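Local coordinates for YfkN protein (Bacillus subtilis subsp. subtilis, PDB 3GVE) that belongs to the calcineurin-like phosphoesterase family of metal-dependent proteins and carries a manganese ion and a magnesium ion side by side, at residues I168-P173 and I211-H216; A215-E220 and N230-L235; G248-L253 and V277-S282. All coordinates share one frame; numbering follows the deposited sequence.

Contact 1 (I168-P173 and I211-H216); sequences IGFVPP and IIALAH. With MG (magnesium ion), chain D.
F170 lies beside A213 and A215 on a face of a parallel strand pair that I168 shares. F170 carries CG on the side of its own backbone N (chi1 -48°), back toward I168, and its ring reaches both alanines. A213 CB, 4.1 Å from F170 CE2, and A215 CA lie at the ring's edge, near its plane; F170 CD2 is 4.3 Å from A215 CB. Alanines suit these places because a methyl leaves width for the ring, while helix 192-205 covers F170 and I168. I168 CG2 touches I211 CG2 and A213 CB. Between the backbones, I168 N donates to I212 O, L214 N to I168 O (2.7 Å), F170 N to L214 O, and H216 N to F170 O. G169, whose lack of a side chain suits a close approach, places its CA 3.2 Å from L214 O. P172 CD lies at the edge of the H216 ring, 4.1 Å from CD2, and 3.0 Å from H216 O, a buried oxygen with no polar partner in the model. H216 NE2 binds magnesium at 2.3 Å while ND1 is hydrogen-bonded to N62 O. Apolar pairing thus gives way at the strand end to metal coordination, both imidazole nitrogens engaged and the ring's rotation fixed.

Contact 2 (A215-E220 and N230-L235); sequences AHTGIE and NAVFDL. With MG (magnesium ion), chain D.
N230 packs against G218 from CB outward: CB rests on the G218 peptide, 3.6 Å from G218 C. CG, anti to its own carbonyl carbon (chi1 -70°), brings the amide beside that backbone, where OD1 accepts from G218 N at 2.8 Å, in the carbonyl plane and on a lone pair, though the N-H points somewhat off line (136°). A glycine suits this spot, since a CB on G218 would collide with OD1. At the tip, ND2 donates to a water that in turn donates to E220 OE2, so the amide and carboxylate meet through solvent; E220 OE1 forms a salt bridge with K341 of the second subunit. The helix start is gripped too. T217 OG1 accepts from A231 N, at the N-cap position, at 2.8 Å and itself donates to E229 O, while G218 O takes V232 N at 3.0 Å. A second water joins E220 N, N230 O and F233 N. I219 CG1 lies 3.8 Å from V232 CB, and A215 CB equally far from L235 CD1. The loop after strand 210-215 is thereby tied to the first turn of helix 232-238, with L235 reaching helix 192-205 and V232 packing on strands 244-247 and 275-280.

Contact 3 (G248-L253 and V277-S282); sequences GHQHGL and VVMPSS. With MG (magnesium ion), chain D; MN (manganese (II) ion), chain C.
The dimetal site of the calcineurin-like phosphoesterase fold takes two of its histidines from the loop 248-253, which leans on the end of strand 275-280. H249 and H251 belong to the sequence Gly-His-Gln-His: H249 ND1 binds magnesium at 2.4 Å and H251 NE2 binds manganese at 2.2 Å, with one water bound to both metals. The manganese-binding ring is backed by S282, whose CB sits over one face, 3.6 Å from the ring centroid, in a CH-pi contact. A small serine can come this close, and its OG bonds to a water that also joins H251 O and S281 OG. Another water links H251 N to S281 O. The selenomethionine M279 fills the inside of the loop: CG is anti to the backbone N (chi1 178°), SE lies 3.5 Å from G252 C, and the bend at chi3 (-68°) brings CE to 3.4 Å from Q250 OE1 and close to G248 O. CE merely packs on Q250 OE1, which accepts its hydrogen bond from I219 N. Glycine suits position 252, where a CB would press on SE. S281 N makes only a weak bond to G252 O, and L253 CD2 touches S281 CB at 3.7 Å. D19, H21 and D64 complete the protein ligands of manganese, while D64, N108 and H216 complete those of magnesium; the shared D64 and the Gly-His-x-His loop are typical of dimetal sites in this family.

Contacts 1 and 2 share A215 and H216: strand 210-215 pairs with strand 160-170 in the first and leads to helix 232-238 in the second; F170 and L235 pack together between them. Contact 1 is wholly buried and relies on regular strand bonds and apolar side chains. Contact 2, also largely buried, depends on loop-to-helix bonds and waters, and its E220 reaches the second subunit. Contact 3 is partly buried, has a single weak direct hydrogen bond, and relies on packing and water bridges; it too touches the second subunit. H216 and H249 meet at magnesium, and a hydrogen bond from I219 N to Q250 OE1 links contact 2 to contact 3.

Contact 1 (I168-P173 and I211-H216)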
loop_
_atom_site.group_PDB
_atom_site.type_symbol
_atom_site.label_atom_id
_atom_site.label_comp_id
_atom_site.label_asym_id
_atom_site.label_seq_id
_atom_site.Cartn_x
_atom_site.Cartn_y
_atom_site.Cartn_z
ATOM N N ILE A 168 -25.306 12.666 1.462
ATOM C CA ILE A 168 -24.847 12.987 0.117
ATOM C C ILE A 168 -23.389 12.556 0.017
ATOM O O ILE A 168 -22.657 12.639 0.980
ATOM C CB ILE A 168 -25.000 14.509 -0.188
ATOM C CG1 ILE A 168 -24.629 14.827 -1.646
ATOM C CG2 ILE A 168 -24.192 15.375 0.799
ATOM C CD1 ILE A 168 -25.025 16.259 -2.098
ATOM N N GLY A 169 -22.977 12.100 -1.154
ATOM C CA GLY A 169 -21.607 11.622 -1.326
ATOM C C GLY A 169 -20.921 12.214 -2.541
ATOM O O GLY A 169 -21.559 12.570 -3.499
ATOM N N PHE A 170 -19.599 12.279 -2.470
ATOM C CA PHE A 170 -18.735 12.837 -3.521
ATOM C C PHE A 170 -17.485 12.003 -3.740
ATOM O O PHE A 170 -16.934 11.457 -2.803
ATOM C CB PHE A 170 -18.295 14.270 -3.171
ATOM C CG PHE A 170 -19.415 15.142 -2.727
ATOM C CD1 PHE A 170 -20.288 15.705 -3.644
ATOM C CD2 PHE A 170 -19.611 15.379 -1.391
ATOM C CE1 PHE A 170 -21.333 16.498 -3.220
ATOM C CE2 PHE A 170 -20.650 16.179 -0.959
ATOM C CZ PHE A 170 -21.520 16.741 -1.882
ATOM N N VAL A 171 -17.039 11.947 -4.990
ATOM C CA VAL A 171 -15.802 11.257 -5.365
ATOM C C VAL A 171 -14.918 12.220 -6.173
ATOM O O VAL A 171 -15.413 13.154 -6.772
ATOM C CB VAL A 171 -16.121 9.953 -6.170
ATOM C CG1 VAL A 171 -16.590 10.291 -7.588
ATOM C CG2 VAL A 171 -14.922 9.004 -6.204
ATOM N N PRO A 172 -13.604 12.022 -6.177
ATOM C CA PRO A 172 -12.769 12.973 -6.931
ATOM C C PRO A 172 -12.976 12.840 -8.447
ATOM O O PRO A 172 -13.111 11.754 -8.969
ATOM C CB PRO A 172 -11.335 12.580 -6.545
ATOM C CG PRO A 172 -11.489 11.921 -5.185
ATOM C CD PRO A 172 -12.780 11.132 -5.339
ATOM N N PRO A 173 -12.985 13.973 -9.145
ATOM C CA PRO A 173 -13.146 13.948 -10.605
ATOM C C PRO A 173 -12.003 13.250 -11.335
ATOM O O PRO A 173 -12.188 12.877 -12.479
ATOM C CB PRO A 173 -13.223 15.433 -10.996
ATOM C CG PRO A 173 -13.456 16.175 -9.769
ATOM C CD PRO A 173 -12.976 15.349 -8.613
ATOM N N ILE A 211 -27.702 17.236 7.394
ATOM C CA ILE A 211 -27.087 16.755 6.161
ATOM C C ILE A 211 -25.655 16.283 6.442
ATOM O O ILE A 211 -24.835 17.044 6.953
ATOM C CB ILE A 211 -27.095 17.846 5.044
ATOM C CG1 ILE A 211 -28.533 18.110 4.554
ATOM C CG2 ILE A 211 -26.201 17.417 3.873
ATOM C CD1 ILE A 211 -28.655 19.241 3.555
ATOM N N ILE A 212 -25.384 15.020 6.084
ATOM C CA ILE A 212 -24.029 14.391 6.314
ATOM C C ILE A 212 -23.415 14.175 4.967
ATOM O O ILE A 212 -24.013 13.527 4.074
ATOM C CB ILE A 212 -24.196 13.081 7.074
ATOM C CG1 ILE A 212 -24.826 13.343 8.461
ATOM C CG2 ILE A 212 -22.811 12.455 7.242
ATOM C CD1 ILE A 212 -25.334 12.105 9.133
ATOM N N ALA A 213 -22.239 14.766 4.759
ATOM C CA ALA A 213 -21.502 14.553 3.519
ATOM C C ALA A 213 -20.523 13.406 3.662
ATOM O O ALA A 213 -19.626 13.501 4.558
ATOM C CB ALA A 213 -20.724 15.849 3.176
ATOM N N LEU A 214 -20.671 12.395 2.827
ATOM C CA LEU A 214 -19.691 11.341 2.694
ATOM C C LEU A 214 -18.752 11.788 1.566
ATOM O O LEU A 214 -18.938 11.486 0.406
ATOM C CB LEU A 214 -20.398 10.016 2.419
ATOM C CG LEU A 214 -21.529 9.697 3.421
ATOM C CD1 LEU A 214 -22.218 8.393 3.085
ATOM C CD2 LEU A 214 -21.065 9.686 4.866
ATOM N N ALA A 215 -17.762 12.577 1.962
ATOM C CA ALA A 215 -16.885 13.235 1.020
ATOM C C ALA A 215 -15.616 12.426 0.839
ATOM O O ALA A 215 -14.709 12.504 1.640
ATOM C CB ALA A 215 -16.568 14.642 1.517
ATOM N N HIS A 216 -15.576 11.637 -0.230
ATOM C CA HIS A 216 -14.383 10.827 -0.494
ATOM C C HIS A 216 -13.350 11.712 -1.166
ATOM O O HIS A 216 -13.171 11.707 -2.370
ATOM C CB HIS A 216 -14.611 9.545 -1.313
ATOM C CG HIS A 216 -13.400 8.658 -1.306
ATOM N ND1 HIS A 216 -13.181 7.732 -0.313
ATOM C CD2 HIS A 216 -12.280 8.658 -2.068
ATOM C CE1 HIS A 216 -12.001 7.166 -0.489
ATOM N NE2 HIS A 216 -11.437 7.704 -1.553
HETATM MG MG MG D . -9.426 7.249 -2.626
HETATM O O HOH W 1 -7.377 6.861 -1.359
#

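Contact 2 (A215-E220 and N230-L235)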
loop_
_atom_site.group_PDB
_atom_site.type_symbol
_atom_site.label_atom_id
_atom_site.label_comp_id
_atom_site.label_asym_id
_atom_site.label_seq_id
_atom_site.Cartn_x
_atom_site.Cartn_y
_atom_site.Cartn_z
ATOM N N ALA A 215 -17.762 12.577 1.962
ATOM C CA ALA A 215 -16.885 13.235 1.020
ATOM C C ALA A 215 -15.616 12.426 0.839
ATOM O O ALA A 215 -14.709 12.504 1.640
ATOM C CB ALA A 215 -16.568 14.642 1.517
ATOM N N HIS A 216 -15.576 11.637 -0.230
ATOM C CA HIS A 216 -14.383 10.827 -0.494
ATOM C C HIS A 216 -13.350 11.712 -1.166
ATOM O O HIS A 216 -13.171 11.707 -2.370
ATOM C CB HIS A 216 -14.611 9.545 -1.313
ATOM C CG HIS A 216 -13.400 8.658 -1.306
ATOM N ND1 HIS A 216 -13.181 7.732 -0.313
ATOM C CD2 HIS A 216 -12.280 8.658 -2.068
ATOM C CE1 HIS A 216 -12.001 7.166 -0.489
ATOM N NE2 HIS A 216 -11.437 7.704 -1.553
ATOM N N THR A 217 -12.684 12.477 -0.317
ATOM C CA THR A 217 -11.786 13.541 -0.740
ATOM C C THR A 217 -11.135 14.070 0.531
ATOM O O THR A 217 -11.728 14.042 1.579
ATOM C CB THR A 217 -12.565 14.638 -1.520
ATOM O OG1 THR A 217 -11.661 15.612 -2.046
ATOM C CG2 THR A 217 -13.624 15.327 -0.652
ATOM N N GLY A 218 -9.899 14.528 0.412
ATOM C CA GLY A 218 -9.120 14.952 1.554
ATOM C C GLY A 218 -9.135 16.445 1.774
ATOM O O GLY A 218 -9.949 17.173 1.236
ATOM N N ILE A 219 -8.173 16.878 2.576
ATOM C CA ILE A 219 -8.117 18.208 3.163
ATOM C C ILE A 219 -6.838 18.898 2.735
ATOM O O ILE A 219 -5.776 18.313 2.813
ATOM C CB ILE A 219 -8.126 18.118 4.726
ATOM C CG1 ILE A 219 -9.431 17.491 5.235
ATOM C CG2 ILE A 219 -7.855 19.483 5.351
ATOM C CD1 ILE A 219 -9.360 16.940 6.662
ATOM N N GLU A 220 -6.974 20.141 2.288
ATOM C CA GLU A 220 -5.848 21.054 2.153
ATOM C C GLU A 220 -6.134 22.244 3.061
ATOM O O GLU A 220 -7.240 22.460 3.493
ATOM C CB GLU A 220 -5.654 21.500 0.699
ATOM C CG GLU A 220 -5.336 20.347 -0.286
ATOM C CD GLU A 220 -4.009 19.646 -0.006
ATOM O OE1 GLU A 220 -3.182 20.151 0.754
ATOM O OE2 GLU A 220 -3.785 18.566 -0.567
ATOM N N ASN A 230 -8.735 17.116 -3.570
ATOM C CA ASN A 230 -8.892 17.116 -2.118
ATOM C C ASN A 230 -9.594 18.398 -1.676
ATOM O O ASN A 230 -8.967 19.389 -1.389
ATOM C CB ASN A 230 -7.519 16.931 -1.452
ATOM C CG ASN A 230 -6.979 15.524 -1.659
ATOM O OD1 ASN A 230 -7.605 14.555 -1.271
ATOM N ND2 ASN A 230 -5.814 15.416 -2.282
ATOM N N ALA A 231 -10.912 18.325 -1.635
ATOM C CA ALA A 231 -11.768 19.497 -1.624
ATOM C C ALA A 231 -12.522 19.785 -0.332
ATOM O O ALA A 231 -13.400 20.615 -0.341
ATOM C CB ALA A 231 -12.779 19.401 -2.796
ATOM N N VAL A 232 -12.200 19.095 0.758
ATOM C CA VAL A 232 -12.951 19.284 2.004
ATOM C C VAL A 232 -12.966 20.739 2.515
ATOM O O VAL A 232 -13.976 21.223 2.979
ATOM C CB VAL A 232 -12.472 18.327 3.110
ATOM C CG1 VAL A 232 -13.079 18.749 4.465
ATOM C CG2 VAL A 232 -12.887 16.885 2.765
ATOM N N PHE A 233 -11.831 21.422 2.442
ATOM C CA PHE A 233 -11.791 22.815 2.899
ATOM C C PHE A 233 -12.805 23.655 2.122
ATOM O O PHE A 233 -13.485 24.480 2.676
ATOM C CB PHE A 233 -10.384 23.392 2.739
ATOM C CG PHE A 233 -10.248 24.806 3.234
ATOM C CD1 PHE A 233 -9.913 25.077 4.550
ATOM C CD2 PHE A 233 -10.441 25.860 2.365
ATOM C CE1 PHE A 233 -9.776 26.408 4.989
ATOM C CE2 PHE A 233 -10.303 27.183 2.800
ATOM C CZ PHE A 233 -9.969 27.449 4.108
ATOM N N ASP A 234 -12.874 23.428 0.820
ATOM C CA ASP A 234 -13.813 24.142 -0.039
ATOM C C ASP A 234 -15.276 23.756 0.195
ATOM O O ASP A 234 -16.143 24.607 0.176
ATOM C CB ASP A 234 -13.389 23.986 -1.503
ATOM C CG ASP A 234 -11.955 24.440 -1.728
ATOM O OD1 ASP A 234 -11.615 25.562 -1.344
ATOM O OD2 ASP A 234 -11.178 23.650 -2.224
ATOM N N LEU A 235 -15.535 22.475 0.429
ATOM C CA LEU A 235 -16.861 22.057 0.849
ATOM C C LEU A 235 -17.288 22.790 2.119
ATOM O O LEU A 235 -18.393 23.292 2.219
ATOM C CB LEU A 235 -16.881 20.563 1.126
ATOM C CG LEU A 235 -17.187 19.671 -0.060
ATOM C CD1 LEU A 235 -17.044 18.213 0.398
ATOM C CD2 LEU A 235 -18.615 19.917 -0.616
HETATM MG MG MG D . -9.426 7.249 -2.626
HETATM O O HOH W 2 -9.437 20.900 0.862
HETATM O O HOH W 3 -4.355 17.783 -3.128
HETATM O O HOH W 1 -7.377 6.861 -1.359
#

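Contact 3 (G248-L253 and V277-S282)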
loop_
_atom_site.group_PDB
_atom_site.type_symbol
_atom_site.label_atom_id
_atom_site.label_comp_id
_atom_site.label_asym_id
_atom_site.label_seq_id
_atom_site.Cartn_x
_atom_site.Cartn_y
_atom_site.Cartn_z
ATOM N N GLY A 248 -11.846 11.403 3.655
ATOM C CA GLY A 248 -10.972 10.257 3.413
ATOM C C GLY A 248 -9.964 10.563 2.305
ATOM O O GLY A 248 -9.489 11.679 2.196
ATOM N N HIS A 249 -9.704 9.532 1.509
ATOM C CA HIS A 249 -8.892 9.553 0.308
ATOM C C HIS A 249 -7.392 9.682 0.603
ATOM O O HIS A 249 -6.616 8.940 0.059
ATOM C CB HIS A 249 -9.391 10.624 -0.669
ATOM C CG HIS A 249 -8.676 10.625 -1.981
ATOM N ND1 HIS A 249 -8.666 9.534 -2.826
ATOM C CD2 HIS A 249 -7.944 11.588 -2.591
ATOM C CE1 HIS A 249 -7.960 9.831 -3.902
ATOM N NE2 HIS A 249 -7.507 11.067 -3.782
ATOM N N GLN A 250 -6.999 10.638 1.440
ATOM C CA GLN A 250 -5.585 10.907 1.722
ATOM C C GLN A 250 -4.926 9.891 2.659
ATOM O O GLN A 250 -3.713 9.817 2.734
ATOM C CB GLN A 250 -5.403 12.314 2.291
ATOM C CG GLN A 250 -5.410 13.408 1.245
ATOM C CD GLN A 250 -5.525 14.798 1.854
ATOM O OE1 GLN A 250 -6.049 14.976 2.931
ATOM N NE2 GLN A 250 -5.057 15.785 1.122
ATOM N N HIS A 251 -5.729 9.107 3.361
ATOM C CA HIS A 251 -5.196 8.137 4.322
ATOM C C HIS A 251 -4.471 8.844 5.497
ATOM O O HIS A 251 -3.615 8.256 6.143
ATOM C CB HIS A 251 -4.280 7.085 3.637
ATOM C CG HIS A 251 -4.979 6.182 2.653
ATOM N ND1 HIS A 251 -4.447 4.975 2.267
ATOM C CD2 HIS A 251 -6.143 6.311 1.967
ATOM C CE1 HIS A 251 -5.262 4.386 1.407
ATOM N NE2 HIS A 251 -6.288 5.185 1.189
ATOM N N GLY A 252 -4.848 10.095 5.766
ATOM C CA GLY A 252 -4.319 10.871 6.883
ATOM C C GLY A 252 -5.218 10.874 8.107
ATOM O O GLY A 252 -6.153 10.084 8.170
ATOM N N LEU A 253 -4.930 11.761 9.066
ATOM C CA LEU A 253 -5.701 11.873 10.284
ATOM C C LEU A 253 -6.303 13.254 10.372
ATOM O O LEU A 253 -5.588 14.261 10.163
ATOM C CB LEU A 253 -4.806 11.639 11.532
ATOM C CG LEU A 253 -4.063 10.300 11.582
ATOM C CD1 LEU A 253 -3.308 10.193 12.949
ATOM C CD2 LEU A 253 -4.965 9.151 11.401
ATOM N N VAL A 277 -15.553 17.621 11.112
ATOM C CA VAL A 277 -14.944 16.833 10.056
ATOM C C VAL A 277 -14.091 15.757 10.701
ATOM O O VAL A 277 -13.376 16.026 11.645
ATOM C CB VAL A 277 -14.002 17.710 9.202
ATOM C CG1 VAL A 277 -13.309 16.873 8.114
ATOM C CG2 VAL A 277 -14.774 18.884 8.592
ATOM N N VAL A 278 -14.166 14.551 10.170
ATOM C CA VAL A 278 -13.274 13.489 10.626
ATOM C C VAL A 278 -12.664 12.766 9.432
ATOM O O VAL A 278 -13.301 12.597 8.406
ATOM C CB VAL A 278 -13.992 12.483 11.580
ATOM C CG1 VAL A 278 -14.458 13.215 12.850
ATOM C CG2 VAL A 278 -15.158 11.776 10.879
HETATM N N MSE A 279 -11.425 12.331 9.606
HETATM C CA MSE A 279 -10.730 11.510 8.618
HETATM C C MSE A 279 -10.011 10.407 9.386
HETATM O O MSE A 279 -8.932 10.608 9.944
HETATM C CB MSE A 279 -9.721 12.321 7.793
HETATM C CG MSE A 279 -8.951 11.456 6.783
HETATM SE SE MSE A 279 -7.468 12.391 5.952
HETATM C CE MSE A 279 -8.459 13.665 4.903
ATOM N N PRO A 280 -10.633 9.240 9.419
ATOM C CA PRO A 280 -10.115 8.149 10.247
ATOM C C PRO A 280 -9.144 7.213 9.530
ATOM O O PRO A 280 -9.356 6.030 9.426
ATOM C CB PRO A 280 -11.385 7.416 10.677
ATOM C CG PRO A 280 -12.315 7.612 9.543
ATOM C CD PRO A 280 -12.050 9.022 9.060
ATOM N N SER A 281 -8.037 7.772 9.080
ATOM C CA SER A 281 -6.894 6.999 8.591
ATOM C C SER A 281 -7.300 6.117 7.396
ATOM O O SER A 281 -7.985 6.568 6.495
ATOM C CB SER A 281 -6.294 6.175 9.757
ATOM O OG SER A 281 -5.051 5.602 9.375
ATOM N N SER A 282 -6.830 4.881 7.386
ATOM C CA SER A 282 -7.162 3.928 6.335
ATOM C C SER A 282 -7.157 2.523 6.939
ATOM O O SER A 282 -6.666 2.315 8.029
ATOM C CB SER A 282 -6.187 4.038 5.163
ATOM O OG SER A 282 -4.886 3.684 5.566
HETATM MG MG MG D . -9.426 7.249 -2.626
HETATM MN MN MN C . -7.798 4.897 -0.452
HETATM O O HOH W 1 -7.377 6.861 -1.359
HETATM O O HOH W 4 -8.392 8.343 4.312
HETATM O O HOH W 5 -3.575 5.617 7.006
HETATM O O HOH W 6 -6.323 4.411 -2.074
#